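Local coordinates for protein serine-pyruvate aminotransferase (agxt) (Sulfolobus solfataricus, PDB 3ZRP) that probably transfers the amino group of serine to pyruvate as a pyridoxal-5'-phosphate-dependent, class-V aminotransferase from a thermophilic archaeon, at residues A[311-315]-A[359-363]. Residues are numbered along the deposited sequence.
Sequences PQKVL and TLRKL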
loop_
_atom_site.group_PDB
_atom_site.type_symbol
_atom_site.label_atom_id
_atom_site.label_comp_id
_atom_site.label_asym_id
_atom_site.label_seq_id
_atom_site.Cartn_x
_atom_site.Cartn_y
_atom_site.Cartn_z
ATOM N N PRO A 311 -22.547 -24.033 0.154
ATOM C CA PRO A 311 -21.679 -23.192 -0.692
ATOM C C PRO A 311 -20.173 -23.478 -0.577
ATOM O O PRO A 311 -19.465 -23.348 -1.584
ATOM C CB PRO A 311 -22.007 -21.765 -0.239
ATOM C CG PRO A 311 -23.366 -21.859 0.339
ATOM C CD PRO A 311 -23.426 -23.211 1.004
ATOM N N GLN A 312 -19.697 -23.867 0.609
ATOM C CA GLN A 312 -18.290 -24.232 0.774
ATOM C C GLN A 312 -17.941 -25.439 -0.087
ATOM O O GLN A 312 -16.945 -25.417 -0.820
ATOM C CB GLN A 312 -17.923 -24.498 2.240
ATOM C CG GLN A 312 -17.564 -23.252 3.050
ATOM C CD GLN A 312 -16.374 -22.469 2.487
ATOM O OE1 GLN A 312 -16.402 -21.239 2.446
ATOM N NE2 GLN A 312 -15.335 -23.180 2.046
ATOM N N LYS A 313 -18.776 -26.481 -0.012
ATOM C CA LYS A 313 -18.602 -27.675 -0.838
ATOM C C LYS A 313 -18.601 -27.309 -2.314
ATOM O O LYS A 313 -17.794 -27.826 -3.084
ATOM C CB LYS A 313 -19.684 -28.720 -0.541
ATOM C CG LYS A 313 -19.485 -29.465 0.777
ATOM C CD LYS A 313 -20.417 -30.675 0.876
ATOM C CE LYS A 313 -20.211 -31.452 2.174
ATOM N NZ LYS A 313 -20.692 -30.693 3.364
ATOM N N VAL A 314 -19.491 -26.397 -2.696
ATOM C CA VAL A 314 -19.536 -25.903 -4.076
ATOM C C VAL A 314 -18.210 -25.234 -4.455
ATOM O O VAL A 314 -17.671 -25.506 -5.531
ATOM C CB VAL A 314 -20.749 -24.969 -4.329
ATOM C CG1 VAL A 314 -20.684 -24.333 -5.716
ATOM C CG2 VAL A 314 -22.045 -25.748 -4.174
ATOM N N LEU A 315 -17.672 -24.405 -3.559
ATOM C CA LEU A 315 -16.397 -23.713 -3.804
ATOM C C LEU A 315 -15.222 -24.682 -3.935
ATOM O O LEU A 315 -14.376 -24.523 -4.820
ATOM C CB LEU A 315 -16.098 -22.681 -2.709
ATOM C CG LEU A 315 -16.844 -21.335 -2.638
ATOM C CD1 LEU A 315 -16.174 -20.459 -1.608
ATOM C CD2 LEU A 315 -16.921 -20.613 -3.971
ATOM N N THR A 359 -20.814 -29.452 -10.877
ATOM C CA THR A 359 -20.570 -29.391 -9.448
ATOM C C THR A 359 -21.891 -29.548 -8.663
ATOM O O THR A 359 -21.953 -30.299 -7.679
ATOM C CB THR A 359 -19.816 -28.106 -9.064
ATOM O OG1 THR A 359 -18.659 -27.977 -9.894
ATOM C CG2 THR A 359 -19.387 -28.134 -7.606
ATOM N N LEU A 360 -22.940 -28.861 -9.116
ATOM C CA LEU A 360 -24.241 -28.905 -8.438
ATOM C C LEU A 360 -24.924 -30.277 -8.581
ATOM O O LEU A 360 -25.643 -30.715 -7.675
ATOM C CB LEU A 360 -25.154 -27.773 -8.922
ATOM C CG LEU A 360 -24.692 -26.347 -8.612
ATOM C CD1 LEU A 360 -25.769 -25.317 -8.957
ATOM C CD2 LEU A 360 -24.267 -26.211 -7.170
ATOM N N ARG A 361 -24.686 -30.929 -9.722
ATOM C CA ARG A 361 -25.154 -32.290 -9.984
ATOM C C ARG A 361 -24.654 -33.252 -8.905
ATOM O O ARG A 361 -25.440 -34.005 -8.321
ATOM C CB ARG A 361 -24.662 -32.730 -11.366
ATOM C CG ARG A 361 -25.214 -34.057 -11.906
ATOM C CD ARG A 361 -25.482 -33.955 -13.412
ATOM N NE ARG A 361 -25.066 -35.138 -14.174
ATOM C CZ ARG A 361 -25.768 -35.689 -15.163
ATOM N NH1 ARG A 361 -26.953 -35.196 -15.517
ATOM N NH2 ARG A 361 -25.288 -36.753 -15.792
ATOM N N LYS A 362 -23.347 -33.210 -8.636
ATOM C CA LYS A 362 -22.722 -34.103 -7.662
ATOM C C LYS A 362 -23.108 -33.776 -6.220
ATOM O O LYS A 362 -22.877 -34.577 -5.309
ATOM C CB LYS A 362 -21.194 -34.122 -7.828
ATOM C CG LYS A 362 -20.449 -32.863 -7.399
ATOM C CD LYS A 362 -19.007 -32.882 -7.887
ATOM C CE LYS A 362 -18.192 -31.758 -7.263
ATOM N NZ LYS A 362 -16.892 -31.560 -7.968
ATOM N N LEU A 363 -23.701 -32.601 -6.011
ATOM C CA LEU A 363 -24.037 -32.153 -4.656
ATOM C C LEU A 363 -25.546 -32.072 -4.363
ATOM O O LEU A 363 -25.949 -31.680 -3.265
ATOM C CB LEU A 363 -23.331 -30.827 -4.337
ATOM C CG LEU A 363 -21.807 -30.878 -4.192
ATOM C CD1 LEU A 363 -21.187 -29.508 -4.457
ATOM C CD2 LEU A 363 -21.390 -31.388 -2.814
#
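The helical turns 311-315 and 359-363 run at 131° between their N-to-C directions, closer to antiparallel than parallel, with axes 10.2 Å apart at closest approach. Val-314 and Thr-359 are the nearest CA pair, 6.5 Å apart. Val-314 is central: its CG2 lies 3.8 Å from CD2 of Leu-360 and 3.9 Å from CD1 of Leu-363, so one methyl touches two leucines three residues apart, on successive turns. Thr-359 turns its methyl to the partner helix, CG2 standing 3.8 Å from the carbonyl O of Val-314, while its OG1 is hydrogen-bonded to the carbonyl of Val-355 in its own helix. At the exposed margin, Lys-313 contributes aliphatic chain, CD sitting 3.9 Å from CD2 of Leu-363, before its amine leads away. Leu-306 touches both Val-314 and Leu-360, extending the apolar cluster. Here helix 311-319 meets the C-terminal part of helix 346-363 in the small domain of this fold-type-I aminotransferase. With 212 Å² buried but no hydrogen bond or salt bridge, shape fit of methyls and lysine methylenes joins them.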